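Local coordinates for protein Agap007691-pb (Anopheles gambiae, PDB 5C98) that is a serpin of unknown function, possibly an inhibitor of serine proteases in mosquito immunity, at residues 70-75 / 79-84; 52-57 / 64-69; 43-48 / 95-100; 86-91 / 358-363; 47-52 / 169-174. All blocks are in the same frame, centred on the assembly; numbering follows the deposited sequence.

Interaction 1: residues 70-75 / 79-84; sequences GLPEDV and IEQQQR
The loop 70-75 lies against the helix that follows it through Pro72 and Leu71, which meet Gln81, and it runs into that helix at Val75, whose carbonyl starts the helical bonding with Ile79. The helix start is the tighter part. Ile79 N donates to Val75 O at 2.9 Å with an angle of 157° at the hydrogen, a normal early helical bond, and the turn before it is capped by Asp74, whose OD1 takes the Ala77 N-H. CG1 of Ile79 lies alongside the same carbonyl, 3.4 Å from Val75 O. Beyond it the two aliphatic ends just meet, Val75 CG1 standing 4.2 Å from Ile79 CD1.

The loop-to-helix contact, two residues further on, is looser. Gln81 leaves the helix with CG anti to its backbone N (chi1 175°) and runs out extended, laying its amide against the proline ring, with OE1 3.7 Å from Pro72 CD. That oxygen also accepts from Arg47 NH2, which fixes the rotation of the amide and leaves NE2 facing a water. Toward the exposed Gly70 the link is then indirect: the water accepts from Gln81 NE2 at 2.9 Å and donates to Gly70 O at 2.8 Å. Leu71 is buried against Tyr54, Phe65 and Arg47, with CD2 4.1 Å from Gln81 OE1. The contact therefore forms the corner between helices 59-69 and 75-89, with helix 43-51 against Leu71 and Ile17 of helix 15-32 beside Gln81.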
# COMPACT_ATOMS: atom_id res chain seq x y z
N GLY A 70 10.30 14.44 -0.98
CA GLY A 70 10.20 15.81 -0.50
C GLY A 70 10.59 16.00 0.95
O GLY A 70 10.13 16.94 1.59
N LEU A 71 11.46 15.14 1.48
CA LEU A 71 11.84 15.25 2.88
C LEU A 71 12.56 16.58 3.14
O LEU A 71 13.31 17.06 2.29
CB LEU A 71 12.78 14.11 3.26
CG LEU A 71 12.22 12.71 3.08
CD1 LEU A 71 13.08 11.69 3.84
CD2 LEU A 71 10.75 12.60 3.54
N PRO A 72 12.36 17.17 4.32
CA PRO A 72 13.09 18.40 4.67
C PRO A 72 14.59 18.20 4.70
O PRO A 72 15.10 17.16 5.13
CB PRO A 72 12.57 18.73 6.08
CG PRO A 72 11.23 18.12 6.14
CD PRO A 72 11.32 16.85 5.31
N GLU A 73 15.32 19.24 4.27
CA GLU A 73 16.77 19.25 4.44
C GLU A 73 17.15 19.33 5.91
O GLU A 73 18.26 18.93 6.28
CB GLU A 73 17.37 20.43 3.69
CG GLU A 73 17.35 20.24 2.20
CD GLU A 73 18.25 21.24 1.49
OE1 GLU A 73 18.02 22.46 1.63
OE2 GLU A 73 19.21 20.80 0.81
N ASP A 74 16.28 19.89 6.75
CA ASP A 74 16.47 19.92 8.20
C ASP A 74 16.12 18.52 8.67
O ASP A 74 14.95 18.16 8.74
CB ASP A 74 15.51 20.95 8.77
CG ASP A 74 15.51 21.00 10.27
OD1 ASP A 74 16.14 20.16 10.92
OD2 ASP A 74 14.86 21.94 10.80
N VAL A 75 17.15 17.73 8.99
CA VAL A 75 16.94 16.33 9.35
C VAL A 75 16.13 16.21 10.63
O VAL A 75 15.29 15.31 10.77
CB VAL A 75 18.29 15.60 9.45
CG1 VAL A 75 18.12 14.23 10.07
CG2 VAL A 75 18.89 15.46 8.06
N ILE A 79 12.64 14.05 10.96
CA ILE A 79 12.32 13.04 11.96
C ILE A 79 10.97 13.34 12.59
O ILE A 79 10.11 12.47 12.70
CB ILE A 79 13.45 12.98 13.01
CG1 ILE A 79 14.70 12.36 12.40
CG2 ILE A 79 13.01 12.18 14.24
CD1 ILE A 79 15.94 12.56 13.25
N GLU A 80 10.78 14.59 13.03
CA GLU A 80 9.51 14.96 13.65
C GLU A 80 8.35 14.78 12.68
O GLU A 80 7.26 14.35 13.08
CB GLU A 80 9.57 16.41 14.13
CG GLU A 80 10.52 16.60 15.31
CD GLU A 80 10.35 17.94 16.03
OE1 GLU A 80 9.75 18.87 15.44
OE2 GLU A 80 10.81 18.06 17.18
N GLN A 81 8.56 15.10 11.41
CA GLN A 81 7.51 14.92 10.40
C GLN A 81 7.17 13.44 10.25
O GLN A 81 6.00 13.05 10.21
CB GLN A 81 7.96 15.53 9.08
CG GLN A 81 7.01 15.30 7.89
CD GLN A 81 7.65 15.65 6.54
OE1 GLN A 81 8.29 14.83 5.90
NE2 GLN A 81 7.49 16.90 6.13
N GLN A 82 8.19 12.58 10.15
CA GLN A 82 7.92 11.16 10.00
C GLN A 82 7.09 10.67 11.18
O GLN A 82 6.12 9.94 11.00
CB GLN A 82 9.24 10.39 9.91
CG GLN A 82 9.10 8.95 9.45
CD GLN A 82 8.65 7.99 10.53
OE1 GLN A 82 8.63 8.31 11.72
NE2 GLN A 82 8.32 6.79 10.13
N GLN A 83 7.45 11.10 12.39
CA GLN A 83 6.76 10.62 13.58
C GLN A 83 5.29 11.02 13.55
O GLN A 83 4.41 10.22 13.88
CB GLN A 83 7.43 11.20 14.84
CG GLN A 83 8.77 10.60 15.17
CD GLN A 83 9.41 11.27 16.36
OE1 GLN A 83 9.78 12.44 16.31
NE2 GLN A 83 9.50 10.54 17.46
N ARG A 84 5.02 12.27 13.22
CA ARG A 84 3.66 12.77 13.18
C ARG A 84 2.85 12.04 12.12
O ARG A 84 1.70 11.63 12.36
CB ARG A 84 3.71 14.28 12.91
CG ARG A 84 2.38 14.99 12.92
CD ARG A 84 2.58 16.51 12.80
NE ARG A 84 3.27 16.89 11.57
CZ ARG A 84 2.69 16.98 10.38
NH1 ARG A 84 1.40 16.72 10.24
NH2 ARG A 84 3.40 17.34 9.32
O HOH W 1 8.39 17.92 3.53

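Interaction 2: residues 52-57 / 64-69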
# COMPACT_ATOMS: atom_id res chain seq x y z
N MET A 52 12.76 6.56 7.87
CA MET A 52 13.45 6.34 9.14
C MET A 52 14.96 6.28 8.94
O MET A 52 15.71 6.60 9.86
CB MET A 52 12.97 5.04 9.80
CG MET A 52 11.49 4.99 10.08
SD MET A 52 11.02 3.62 11.15
CE MET A 52 11.37 2.23 10.06
N PHE A 53 15.41 5.87 7.76
CA PHE A 53 16.84 5.80 7.51
C PHE A 53 17.44 7.12 7.04
O PHE A 53 18.66 7.24 6.96
CB PHE A 53 17.10 4.70 6.48
CG PHE A 53 16.73 3.35 6.98
CD1 PHE A 53 17.66 2.60 7.67
CD2 PHE A 53 15.44 2.86 6.84
CE1 PHE A 53 17.33 1.35 8.17
CE2 PHE A 53 15.10 1.61 7.36
CZ PHE A 53 16.05 0.86 8.02
N TYR A 54 16.61 8.12 6.71
CA TYR A 54 17.14 9.39 6.21
C TYR A 54 18.15 10.03 7.14
O TYR A 54 19.18 10.51 6.64
CB TYR A 54 15.96 10.32 5.96
CG TYR A 54 16.25 11.71 5.47
CD1 TYR A 54 16.81 11.92 4.22
CD2 TYR A 54 15.85 12.81 6.20
CE1 TYR A 54 17.02 13.18 3.74
CE2 TYR A 54 16.05 14.08 5.74
CZ TYR A 54 16.63 14.26 4.50
OH TYR A 54 16.83 15.53 4.01
N PRO A 55 17.95 10.07 8.45
CA PRO A 55 18.96 10.68 9.32
C PRO A 55 20.29 9.94 9.34
O PRO A 55 21.29 10.51 9.77
CB PRO A 55 18.30 10.68 10.71
CG PRO A 55 16.86 10.42 10.45
CD PRO A 55 16.77 9.63 9.22
N LEU A 56 20.31 8.68 8.91
CA LEU A 56 21.50 7.84 8.93
C LEU A 56 22.21 7.82 7.59
O LEU A 56 23.23 7.16 7.44
CB LEU A 56 21.09 6.40 9.28
CG LEU A 56 20.26 6.31 10.56
CD1 LEU A 56 20.19 4.89 11.06
CD2 LEU A 56 20.83 7.20 11.66
N ALA A 57 21.68 8.53 6.61
CA ALA A 57 22.09 8.38 5.23
C ALA A 57 23.14 9.42 4.87
O ALA A 57 23.10 10.56 5.34
CB ALA A 57 20.87 8.54 4.31
N ASP A 64 18.54 11.59 -2.81
CA ASP A 64 17.49 10.73 -3.36
C ASP A 64 16.19 10.89 -2.59
O ASP A 64 15.11 10.94 -3.18
CB ASP A 64 17.92 9.27 -3.31
CG ASP A 64 18.65 8.79 -4.55
OD1 ASP A 64 19.01 9.61 -5.42
OD2 ASP A 64 18.88 7.56 -4.63
N PHE A 65 16.25 10.89 -1.26
CA PHE A 65 15.02 10.93 -0.49
C PHE A 65 14.38 12.30 -0.53
O PHE A 65 13.16 12.42 -0.46
CB PHE A 65 15.32 10.56 0.97
CG PHE A 65 15.56 9.09 1.21
CD1 PHE A 65 15.77 8.20 0.18
CD2 PHE A 65 15.55 8.61 2.51
CE1 PHE A 65 16.00 6.86 0.44
CE2 PHE A 65 15.77 7.25 2.78
CZ PHE A 65 16.01 6.39 1.74
N GLN A 66 15.19 13.35 -0.65
CA GLN A 66 14.65 14.69 -0.85
C GLN A 66 13.88 14.76 -2.16
O GLN A 66 12.77 15.30 -2.21
CB GLN A 66 15.80 15.70 -0.82
CG GLN A 66 16.33 15.93 0.58
CD GLN A 66 17.74 16.49 0.61
OE1 GLN A 66 18.27 16.98 -0.41
NE2 GLN A 66 18.37 16.41 1.77
N VAL A 67 14.43 14.17 -3.21
CA VAL A 67 13.77 14.19 -4.51
C VAL A 67 12.52 13.32 -4.49
O VAL A 67 11.43 13.75 -4.89
CB VAL A 67 14.75 13.73 -5.59
CG1 VAL A 67 14.05 13.66 -6.95
CG2 VAL A 67 15.92 14.67 -5.67
N ALA A 68 12.67 12.08 -4.04
CA ALA A 68 11.58 11.11 -4.15
C ALA A 68 10.39 11.49 -3.28
O ALA A 68 9.24 11.35 -3.69
CB ALA A 68 12.09 9.72 -3.73
N PHE A 69 10.66 11.92 -2.05
CA PHE A 69 9.64 12.07 -1.03
C PHE A 69 9.45 13.51 -0.56
O PHE A 69 8.53 13.76 0.23
CB PHE A 69 10.01 11.24 0.22
CG PHE A 69 10.32 9.78 -0.06
CD1 PHE A 69 9.50 9.01 -0.88
CD2 PHE A 69 11.44 9.18 0.51
CE1 PHE A 69 9.80 7.70 -1.11
CE2 PHE A 69 11.77 7.88 0.26
CZ PHE A 69 10.92 7.11 -0.55
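Tyr54 reaches from a 3-10 turn to Phe65 and Gln66 on the last turns of helix 59-69, bridging the turn between helices 43-51 and 59-69 in the helical part of the serpin fold. The polar part is one side-chain bond: Gln66 NE2 donates to Tyr54 OH at 2.9 Å, nearly straight at 169°. The amide approaches the phenol at its edge, and the two planes stand 79° apart. The hydroxyl has a second partner in Pro72 O, so it joins the glutamine to the loop beyond the helix. Tyr54 O takes a further bond from Gln62 NE2, which runs from the first half of the same helix back to the turn.

The apolar part is a reciprocal overlap of Tyr54 and Phe65, whose side chains lie alongside, running opposite ways. A first torsion that swings the ring away from the backbone N (chi1 178°) lays Tyr54 CD1 3.8 Å from Phe65 CB. In return, Phe65 CD2 comes 3.9 Å from Tyr54 CB, which sits at the edge of the phenylalanine ring. Neither aromatic stacks on the other. One face of the Phe65 ring is taken instead by its helix neighbour Phe69, whose CE2 lies 4.0 Å above the Phe65 ring plane, nearer the ring's margin than its centre.

Interaction 3: residues 43-48 / 95-100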
# COMPACT_ATOMS: atom_id res chain seq x y z
N PRO A 43 2.40 3.26 -1.30
CA PRO A 43 3.59 4.11 -1.47
C PRO A 43 3.80 5.05 -0.30
O PRO A 43 4.93 5.39 0.04
CB PRO A 43 3.30 4.83 -2.79
CG PRO A 43 2.40 3.83 -3.54
CD PRO A 43 1.52 3.30 -2.48
N TYR A 44 2.72 5.51 0.31
CA TYR A 44 2.84 6.39 1.47
C TYR A 44 3.61 5.70 2.57
O TYR A 44 4.49 6.31 3.19
CB TYR A 44 1.45 6.80 1.96
CG TYR A 44 1.40 7.88 3.04
CD1 TYR A 44 2.20 9.01 2.96
CD2 TYR A 44 0.49 7.79 4.08
CE1 TYR A 44 2.11 10.02 3.90
CE2 TYR A 44 0.41 8.80 5.04
CZ TYR A 44 1.21 9.89 4.92
OH TYR A 44 1.14 10.91 5.84
N HIS A 45 3.29 4.42 2.86
CA HIS A 45 4.05 3.75 3.90
C HIS A 45 5.46 3.38 3.45
O HIS A 45 6.37 3.31 4.28
CB HIS A 45 3.30 2.58 4.48
CG HIS A 45 3.84 2.16 5.80
ND1 HIS A 45 4.39 0.93 6.02
CD2 HIS A 45 3.90 2.83 6.96
CE1 HIS A 45 4.79 0.86 7.29
NE2 HIS A 45 4.51 2.01 7.87
N VAL A 46 5.67 3.14 2.15
CA VAL A 46 7.03 3.00 1.63
C VAL A 46 7.85 4.22 2.02
O VAL A 46 8.95 4.11 2.56
CB VAL A 46 7.00 2.76 0.10
CG1 VAL A 46 8.37 2.97 -0.54
CG2 VAL A 46 6.45 1.39 -0.25
N ARG A 47 7.31 5.41 1.76
CA ARG A 47 7.95 6.67 2.13
C ARG A 47 8.17 6.75 3.64
O ARG A 47 9.28 7.10 4.10
CB ARG A 47 7.13 7.86 1.60
CG ARG A 47 7.55 9.22 2.16
CD ARG A 47 6.70 9.60 3.35
NE ARG A 47 7.03 10.95 3.82
CZ ARG A 47 6.56 12.06 3.27
NH1 ARG A 47 5.73 12.01 2.24
NH2 ARG A 47 6.90 13.25 3.79
N LEU A 48 7.14 6.45 4.42
CA LEU A 48 7.28 6.64 5.86
C LEU A 48 8.31 5.69 6.44
O LEU A 48 9.11 6.08 7.32
CB LEU A 48 5.93 6.46 6.56
CG LEU A 48 4.97 7.60 6.28
CD1 LEU A 48 3.60 7.22 6.78
CD2 LEU A 48 5.39 8.94 6.92
N LEU A 95 -6.92 0.63 10.29
CA LEU A 95 -5.87 0.51 9.30
C LEU A 95 -4.60 0.31 10.09
O LEU A 95 -4.29 1.10 11.00
CB LEU A 95 -5.77 1.78 8.44
CG LEU A 95 -4.76 1.74 7.30
CD1 LEU A 95 -5.18 2.71 6.20
CD2 LEU A 95 -3.34 2.02 7.74
N LYS A 96 -3.88 -0.77 9.79
CA LYS A 96 -2.61 -1.05 10.44
C LYS A 96 -1.50 -0.82 9.44
O LYS A 96 -1.52 -1.39 8.35
CB LYS A 96 -2.60 -2.48 10.96
CG LYS A 96 -3.54 -2.66 12.15
CD LYS A 96 -3.44 -4.09 12.73
CE LYS A 96 -4.52 -4.34 13.77
NZ LYS A 96 -4.54 -3.28 14.80
N ALA A 97 -0.55 0.05 9.79
CA ALA A 97 0.62 0.35 8.97
C ALA A 97 1.82 0.18 9.88
O ALA A 97 2.08 1.03 10.74
CB ALA A 97 0.55 1.76 8.41
N LEU A 98 2.53 -0.93 9.69
CA LEU A 98 3.55 -1.38 10.63
C LEU A 98 4.83 -1.68 9.88
O LEU A 98 4.81 -2.46 8.92
CB LEU A 98 3.09 -2.64 11.37
CG LEU A 98 1.90 -2.48 12.31
CD1 LEU A 98 1.24 -3.85 12.59
CD2 LEU A 98 2.34 -1.80 13.59
N SER A 99 5.93 -1.09 10.31
CA SER A 99 7.24 -1.41 9.79
C SER A 99 8.00 -2.33 10.74
O SER A 99 7.77 -2.35 11.95
CB SER A 99 8.07 -0.16 9.54
OG SER A 99 8.24 0.59 10.73
N PHE A 100 8.95 -3.06 10.16
CA PHE A 100 9.73 -4.03 10.91
C PHE A 100 11.09 -4.08 10.25
O PHE A 100 11.20 -4.02 9.01
CB PHE A 100 9.02 -5.38 10.83
CG PHE A 100 9.65 -6.47 11.63
CD1 PHE A 100 9.45 -6.51 12.99
CD2 PHE A 100 10.44 -7.44 11.03
CE1 PHE A 100 10.03 -7.51 13.78
CE2 PHE A 100 11.01 -8.45 11.81
CZ PHE A 100 10.83 -8.48 13.18
O HOH W 2 5.00 2.91 10.46
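His45 is the residue of helix 43-48 that meets strand 95-100, and it meets it on the inner side of the large central sheet of the serpin, sheet A, which this helix underlies. The position is consistent with the serpin shutter region, where this helix meets the middle of sheet A. Helix and strand run in broadly the same direction, at 37° to each other, with their axes 9.5 Å apart at closest. The imidazole is delivered by a first torsion of -162°, which puts the ring on the side of CB opposite the backbone N and carries it to the strand. Its ND1 is bonded to a serine of the adjoining strand 169-177, and NE2 meets a water, so both ring nitrogens have polar partners.

Along the strand, Ala97 comes first. Its CB lies over one face of the imidazole, 4.1 Å from the centroid of the His45 ring and 22° off its normal, a CH-pi contact. Its carbonyl turns to the water, which sits in the ring plane, 2.8 Å from His45 NE2; the water's bond to Ala97 O, at 3.5 Å, is weak. Leu98 contributes backbone alone, its CB directed away from the helix, while its carbonyl oxygen bonds Tyr144 OH. His45 CE1 packs 3.6 Å from Leu98 C. Ser99 closes the contact: OG goes to Thr123 OG1, while its backbone N lies at the edge of the imidazole, 3.8 Å from His45 CE1.

Interaction 4: residues 86-91 / 358-363; sequences AQQLHD and IRRTMD
The extended side chains of Gln88 and Arg360 meet nearly perpendicular, each coming from a different part of the fold. Gln88 leaves the last turn of helix 75-89, while Arg360 comes from the end of strand 354-360 with a straight chain out to NE. The amide and guanidinium planes are 56° apart, so the groups neither stack nor lie in a common plane. Gln88 OE1 stands over one face of the guanidinium rather than at its N-H edge. As modelled it is only 2.6 Å from Arg360 NH1, yet the angle is too poor for a hydrogen bond; so short an approach at the surface makes the exact placement of these ends doubtful.

The firmer partner of the arginine is in its own segment. Arg360 NH1 forms a salt bridge with Asp363 OD2 at 3.2 Å, reaching the oxygen from above the carboxylate plane, 57° out of it. Asp363 OD1 in turn accepts from Asn365 N. These bonds tie the short connection between strands 354-360 and 366-372; helix 75-89 touches it through this one glutamine at the surface, and the two strands make an antiparallel beta hairpin of the serpin fold.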
# COMPACT_ATOMS: atom_id res chain seq x y z
N ALA A 86 3.42 9.09 10.66
CA ALA A 86 3.25 7.67 10.93
C ALA A 86 2.21 7.43 12.01
O ALA A 86 1.45 6.46 11.94
CB ALA A 86 4.58 7.04 11.33
N GLN A 87 2.16 8.30 13.02
CA GLN A 87 1.19 8.13 14.08
C GLN A 87 -0.23 8.38 13.58
O GLN A 87 -1.17 7.72 14.02
CB GLN A 87 1.52 9.07 15.24
CG GLN A 87 0.59 8.95 16.44
CD GLN A 87 1.01 9.82 17.61
OE1 GLN A 87 2.17 9.81 18.03
NE2 GLN A 87 0.06 10.58 18.15
N GLN A 88 -0.38 9.32 12.65
CA GLN A 88 -1.69 9.60 12.07
C GLN A 88 -2.17 8.44 11.19
O GLN A 88 -3.36 8.12 11.17
CB GLN A 88 -1.60 10.91 11.28
CG GLN A 88 -2.75 11.23 10.37
CD GLN A 88 -2.59 12.60 9.71
OE1 GLN A 88 -3.35 13.52 10.00
NE2 GLN A 88 -1.60 12.73 8.83
N LEU A 89 -1.24 7.79 10.48
CA LEU A 89 -1.60 6.74 9.53
C LEU A 89 -2.04 5.47 10.25
O LEU A 89 -3.08 4.90 9.94
CB LEU A 89 -0.40 6.41 8.64
CG LEU A 89 -0.67 5.27 7.64
CD1 LEU A 89 -1.87 5.57 6.75
CD2 LEU A 89 0.55 4.98 6.83
N HIS A 90 -1.21 4.98 11.16
CA HIS A 90 -1.54 3.77 11.88
C HIS A 90 -2.68 4.07 12.84
O HIS A 90 -2.58 4.98 13.67
CB HIS A 90 -0.30 3.28 12.62
CG HIS A 90 -0.53 2.02 13.37
ND1 HIS A 90 -0.76 0.81 12.76
CD2 HIS A 90 -0.61 1.79 14.70
CE1 HIS A 90 -0.94 -0.11 13.68
NE2 HIS A 90 -0.85 0.46 14.87
N ASP A 91 -3.77 3.33 12.72
CA ASP A 91 -5.00 3.70 13.39
C ASP A 91 -5.71 2.42 13.84
O ASP A 91 -6.77 2.04 13.32
CB ASP A 91 -5.87 4.55 12.47
CG ASP A 91 -7.10 5.09 13.15
OD1 ASP A 91 -7.13 5.08 14.40
OD2 ASP A 91 -8.03 5.54 12.44
N ILE A 358 -7.60 3.81 -1.62
CA ILE A 358 -8.05 4.00 -0.26
C ILE A 358 -7.53 5.34 0.21
O ILE A 358 -6.32 5.57 0.22
CB ILE A 358 -7.52 2.89 0.67
CG1 ILE A 358 -7.83 1.51 0.08
CG2 ILE A 358 -8.05 3.07 2.10
CD1 ILE A 358 -9.33 1.22 -0.07
N ARG A 359 -8.45 6.23 0.59
CA ARG A 359 -8.11 7.61 0.90
C ARG A 359 -8.62 8.00 2.28
O ARG A 359 -9.62 7.47 2.77
CB ARG A 359 -8.66 8.60 -0.13
CG ARG A 359 -8.29 8.30 -1.56
CD ARG A 359 -8.68 9.40 -2.53
NE ARG A 359 -10.12 9.65 -2.55
CZ ARG A 359 -10.68 10.74 -3.07
NH1 ARG A 359 -9.92 11.71 -3.57
NH2 ARG A 359 -12.01 10.88 -3.06
N ARG A 360 -7.87 8.88 2.94
CA ARG A 360 -8.36 9.55 4.13
C ARG A 360 -9.35 10.62 3.66
O ARG A 360 -9.01 11.45 2.81
CB ARG A 360 -7.16 10.15 4.87
CG ARG A 360 -7.48 10.79 6.20
CD ARG A 360 -6.28 11.50 6.81
NE ARG A 360 -6.66 12.05 8.11
CZ ARG A 360 -6.09 13.09 8.70
NH1 ARG A 360 -5.08 13.74 8.12
NH2 ARG A 360 -6.52 13.49 9.89
N THR A 361 -10.60 10.54 4.13
CA THR A 361 -11.64 11.40 3.57
C THR A 361 -11.35 12.88 3.83
O THR A 361 -11.69 13.74 3.00
CB THR A 361 -13.04 11.01 4.07
OG1 THR A 361 -13.15 11.17 5.49
CG2 THR A 361 -13.34 9.57 3.73
N MET A 362 -10.71 13.20 4.95
CA MET A 362 -10.54 14.59 5.36
C MET A 362 -9.67 15.38 4.38
O MET A 362 -9.98 16.53 4.06
CB MET A 362 -9.92 14.64 6.76
CG MET A 362 -9.70 16.04 7.30
SD MET A 362 -11.14 16.65 8.20
CE MET A 362 -10.93 15.84 9.78
N ASP A 363 -8.60 14.77 3.87
CA ASP A 363 -7.62 15.48 3.06
C ASP A 363 -7.38 14.85 1.68
O ASP A 363 -6.59 15.40 0.90
CB ASP A 363 -6.28 15.62 3.81
CG ASP A 363 -5.69 14.28 4.22
OD1 ASP A 363 -6.19 13.26 3.72
OD2 ASP A 363 -4.72 14.23 5.02

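Interaction 5: residues 47-52 / 169-174; sequences RLALSM and LMLFSG
Ser173 OG is gripped by two side chains, His45 ND1 from helix 43-51 and Gln323 NE2 from the adjoining strand 320-328, and so pins this strand to the helix just where Ala49 comes nearest it, with 7.0 Å between the CA atoms of Ala49 and Ser173. Between the two segments themselves the contact is wholly apolar and centres on Leu171, two residues back on the same face of the strand. Its first torsion (chi1 -179°) carries the branched end out of the sheet to the helix, where the two methyls divide the work. CD2 tucks against the helix backbone, 4.1 Å from both Ala49 CB and Ala49 C, and lies 4.0 Å from Leu50 N; the side-chain share of Leu50 is less certain because it has two conformers. CD1 meets the methyl of Met52, whose chain bends at its last torsion (chi3 -67°) to bring CE to 4.2 Å from Leu171 CD1. All of these are ordinary van der Waals distances. Leu171 is flanked by Val101 on strand 95-104 and Phe321 on strand 320-328, so the end of helix 43-51 rests across three neighbouring strands of serpin sheet A.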
# COMPACT_ATOMS: atom_id res chain seq x y z
N ARG A 47 7.31 5.41 1.76
CA ARG A 47 7.95 6.67 2.13
C ARG A 47 8.17 6.75 3.64
O ARG A 47 9.28 7.10 4.10
CB ARG A 47 7.13 7.86 1.60
CG ARG A 47 7.55 9.22 2.16
CD ARG A 47 6.70 9.60 3.35
NE ARG A 47 7.03 10.95 3.82
CZ ARG A 47 6.56 12.06 3.27
NH1 ARG A 47 5.73 12.01 2.24
NH2 ARG A 47 6.90 13.25 3.79
N LEU A 48 7.14 6.45 4.42
CA LEU A 48 7.28 6.64 5.86
C LEU A 48 8.31 5.69 6.44
O LEU A 48 9.11 6.08 7.32
CB LEU A 48 5.93 6.46 6.56
CG LEU A 48 4.97 7.60 6.28
CD1 LEU A 48 3.60 7.22 6.78
CD2 LEU A 48 5.39 8.94 6.92
N ALA A 49 8.28 4.44 6.01
CA ALA A 49 9.21 3.46 6.56
C ALA A 49 10.64 3.78 6.12
O ALA A 49 11.56 3.80 6.94
CB ALA A 49 8.81 2.05 6.16
N LEU A 50 10.84 4.02 4.84
CA LEU A 50 12.19 4.28 4.37
C LEU A 50 12.75 5.56 4.97
O LEU A 50 13.97 5.67 5.18
CB LEU A 50 12.17 4.28 2.84
CG LEU A 50 13.48 4.17 2.09
CD1 LEU A 50 14.35 3.04 2.61
CD2 LEU A 50 13.19 4.00 0.60
N SER A 51 11.90 6.53 5.25
CA SER A 51 12.32 7.81 5.80
C SER A 51 13.03 7.65 7.14
O SER A 51 13.79 8.55 7.55
CB SER A 51 11.10 8.71 6.02
OG SER A 51 10.69 9.34 4.83
N MET A 52 12.76 6.56 7.87
CA MET A 52 13.45 6.34 9.14
C MET A 52 14.96 6.28 8.94
O MET A 52 15.71 6.60 9.86
CB MET A 52 12.97 5.04 9.80
CG MET A 52 11.49 4.99 10.08
SD MET A 52 11.02 3.62 11.15
CE MET A 52 11.37 2.23 10.06
N LEU A 169 20.84 -5.82 6.64
CA LEU A 169 19.79 -4.86 6.98
C LEU A 169 18.63 -5.04 6.01
O LEU A 169 18.83 -4.91 4.80
CB LEU A 169 20.32 -3.44 6.84
CG LEU A 169 19.34 -2.32 7.12
CD1 LEU A 169 18.98 -2.25 8.61
CD2 LEU A 169 19.95 -0.97 6.69
N MET A 170 17.43 -5.28 6.53
CA MET A 170 16.25 -5.44 5.69
C MET A 170 15.06 -4.78 6.34
O MET A 170 14.95 -4.71 7.57
CB MET A 170 15.90 -6.91 5.49
CG MET A 170 17.07 -7.71 4.92
SD MET A 170 16.55 -9.33 4.30
CE MET A 170 15.77 -8.85 2.78
N LEU A 171 14.17 -4.26 5.49
CA LEU A 171 13.02 -3.48 5.92
C LEU A 171 11.74 -4.12 5.41
O LEU A 171 11.72 -4.68 4.31
CB LEU A 171 13.11 -2.04 5.36
CG LEU A 171 12.00 -1.06 5.73
CD1 LEU A 171 11.92 -0.83 7.24
CD2 LEU A 171 12.26 0.24 4.98
N PHE A 172 10.67 -4.04 6.19
CA PHE A 172 9.37 -4.59 5.86
C PHE A 172 8.27 -3.60 6.20
O PHE A 172 8.37 -2.88 7.19
CB PHE A 172 9.16 -5.93 6.60
CG PHE A 172 10.28 -6.87 6.33
CD1 PHE A 172 10.22 -7.74 5.25
CD2 PHE A 172 11.42 -6.86 7.10
CE1 PHE A 172 11.29 -8.58 4.98
CE2 PHE A 172 12.48 -7.68 6.82
CZ PHE A 172 12.41 -8.54 5.77
N SER A 173 7.25 -3.54 5.34
CA SER A 173 6.08 -2.69 5.54
C SER A 173 4.84 -3.55 5.36
O SER A 173 4.70 -4.21 4.34
CB SER A 173 6.06 -1.60 4.48
OG SER A 173 4.75 -1.06 4.36
N GLY A 174 3.94 -3.51 6.33
CA GLY A 174 2.63 -4.10 6.18
C GLY A 174 1.56 -3.03 6.28
O GLY A 174 1.54 -2.30 7.28

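How the interactions relate
Helix 43-51 starts both of the loops that return to the central sheet: interaction 3 closes at strand 95-104 and interaction 5, a few residues further along, at its neighbour 169-177. Inside both lie two short closures, interaction 2 between the turn after that helix and helix 59-69, then interaction 1 between the next loop and helix 75-89. These two follow in series and touch where Pro55 packs against Val75 and Ile79. Interaction 4 opens after them, at the end of helix 75-89, and crosses interactions 3 and 5 by running to the distant hairpin near residue 360. Together they tie the helical cluster to sheet A and to the C-terminal hairpin.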